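Local coordinates for protein GRMZM2G135359 pseudokinase (Zea mays, PDB 6CPY) that is a receptor-like pseudokinase with a protein-kinase-fold domain, part of a longer membrane protein, that may bind ATP, though it probably lacks full catalytic activity, at residues P30-K33 with R34-E38. Residues are numbered along the deposited sequence; the frame is centred on the assembly and turned at random.
Sequences PSLK and RSELE
Leu-32 lies against Glu-36 and Leu-37 where an extended loop, 30-33, turns into helix 34-40. From its CB, which points toward the helix, the chain runs to a CG set anti to the carbonyl carbon (chi1 -65°), and there it forks. Branch CD1 meets the methyl CD2 of Leu-37 at 4.0 Å, the two side chains crossing at about a right angle. The other branch, CD2, lies against the carboxylate of Glu-36, in van der Waals contact with Glu-36 OE1 at 3.4 Å. Glu-36 is extended throughout, and with its CG anti to the backbone N (chi1 -173°) the chain carries the carboxylate back toward the loop, beside the methyl CD2 of Leu-32, while Leu-37 supplies the apolar neighbour.

Lys-33, at the N-cap position, joins the two halves through its backbone. Its carbonyl O accepts the N-H of Leu-37, with 3.2 Å between Lys-33 O and Leu-37 N, in the carbonyl plane and with an N-H...O angle of 160°, and this bond forms the first turn. Lys-33 CB lies 3.6 Å from Ser-35 OG and CD also passes that hydroxyl, while the end of the chain leads away from the helix. Within the helix, Arg-34 NE makes a weak hydrogen bond, part of a salt bridge, to Glu-38 OE2 at 2.9 Å, one turn on, and Arg-34 NH1 is hydrogen-bonded to Thr-117 OG1.

Beneath, Leu-32 and Leu-37 both touch Val-121 of strand 117-123, and Pro-30 and Leu-32 make backbone hydrogen bonds with Tyr-109 of strand 106-112. The arrangement is a helix N-terminus packed on the five-stranded antiparallel sheet of a protein kinase N-lobe.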
loop_
_atom_site.group_PDB
_atom_site.type_symbol
_atom_site.label_atom_id
_atom_site.label_comp_id
_atom_site.label_asym_id
_atom_site.label_seq_id
_atom_site.Cartn_x
_atom_site.Cartn_y
_atom_site.Cartn_z
ATOM N N PRO A 30 19.676 -5.304 1.030
ATOM C CA PRO A 30 20.947 -4.855 0.470
ATOM C C PRO A 30 21.049 -3.369 0.134
ATOM O O PRO A 30 20.076 -2.735 -0.301
ATOM C CB PRO A 30 21.083 -5.684 -0.810
ATOM C CG PRO A 30 19.691 -6.026 -1.194
ATOM C CD PRO A 30 18.960 -6.202 0.107
ATOM N N SER A 31 22.251 -2.839 0.334
ATOM C CA SER A 31 22.638 -1.554 -0.221
ATOM C C SER A 31 23.020 -1.758 -1.681
ATOM O O SER A 31 23.771 -2.681 -2.015
ATOM C CB SER A 31 23.820 -0.984 0.568
ATOM O OG SER A 31 24.265 0.237 0.019
ATOM N N LEU A 32 22.490 -0.916 -2.557
ATOM C CA LEU A 32 22.831 -0.964 -3.961
ATOM C C LEU A 32 23.673 0.247 -4.331
ATOM O O LEU A 32 23.445 1.349 -3.835
ATOM C CB LEU A 32 21.568 -1.019 -4.813
ATOM C CG LEU A 32 20.763 -2.305 -4.600
ATOM C CD1 LEU A 32 19.347 -2.164 -5.135
ATOM C CD2 LEU A 32 21.470 -3.486 -5.245
ATOM N N LYS A 33 24.653 0.044 -5.202
ATOM C CA LYS A 33 25.448 1.166 -5.709
ATOM C C LYS A 33 24.608 2.031 -6.615
ATOM O O LYS A 33 23.778 1.516 -7.363
ATOM C CB LYS A 33 26.665 0.651 -6.486
ATOM C CG LYS A 33 27.657 -0.106 -5.619
ATOM C CD LYS A 33 28.879 -0.527 -6.429
ATOM C CE LYS A 33 30.015 -1.002 -5.540
ATOM N NZ LYS A 33 29.791 -2.379 -5.020
ATOM N N ARG A 34 24.820 3.346 -6.598
ATOM C CA ARG A 34 24.113 4.192 -7.560
ATOM C C ARG A 34 24.395 3.751 -9.003
ATOM O O ARG A 34 23.506 3.769 -9.843
ATOM C CB ARG A 34 24.441 5.676 -7.403
ATOM C CG ARG A 34 23.465 6.555 -8.192
ATOM C CD ARG A 34 23.926 7.982 -8.362
ATOM N NE ARG A 34 23.302 8.620 -9.529
ATOM C CZ ARG A 34 22.158 9.296 -9.521
ATOM N NH1 ARG A 34 21.453 9.456 -8.407
ATOM N NH2 ARG A 34 21.713 9.826 -10.641
ATOM N N SER A 35 25.629 3.351 -9.287
ATOM C CA SER A 35 25.972 2.925 -10.639
ATOM C C SER A 35 25.091 1.757 -11.099
ATOM O O SER A 35 24.639 1.732 -12.244
ATOM C CB SER A 35 27.442 2.536 -10.736
ATOM O OG SER A 35 27.757 1.470 -9.871
ATOM N N GLU A 36 24.842 0.803 -10.206
ATOM C CA GLU A 36 23.941 -0.321 -10.527
ATOM C C GLU A 36 22.504 0.138 -10.826
ATOM O O GLU A 36 21.850 -0.366 -11.744
ATOM C CB GLU A 36 23.948 -1.353 -9.396
ATOM C CG GLU A 36 23.173 -2.630 -9.725
ATOM C CD GLU A 36 23.311 -3.727 -8.673
ATOM O OE1 GLU A 36 23.920 -3.476 -7.613
ATOM O OE2 GLU A 36 22.801 -4.852 -8.911
ATOM N N LEU A 37 22.005 1.084 -10.044
ATOM C CA LEU A 37 20.661 1.610 -10.257
ATOM C C LEU A 37 20.540 2.484 -11.497
ATOM O O LEU A 37 19.492 2.485 -12.163
ATOM C CB LEU A 37 20.185 2.358 -9.010
ATOM C CG LEU A 37 19.884 1.392 -7.855
ATOM C CD1 LEU A 37 19.359 2.158 -6.649
ATOM C CD2 LEU A 37 18.877 0.322 -8.273
ATOM N N GLU A 38 21.606 3.216 -11.815
ATOM C CA GLU A 38 21.660 3.987 -13.050
ATOM C C GLU A 38 21.464 3.061 -14.243
ATOM O O GLU A 38 20.677 3.353 -15.128
ATOM C CB GLU A 38 23.007 4.708 -13.193
ATOM C CG GLU A 38 23.223 5.863 -12.233
ATOM C CD GLU A 38 24.690 6.255 -12.116
ATOM O OE1 GLU A 38 25.462 5.950 -13.052
ATOM O OE2 GLU A 38 25.079 6.856 -11.086
#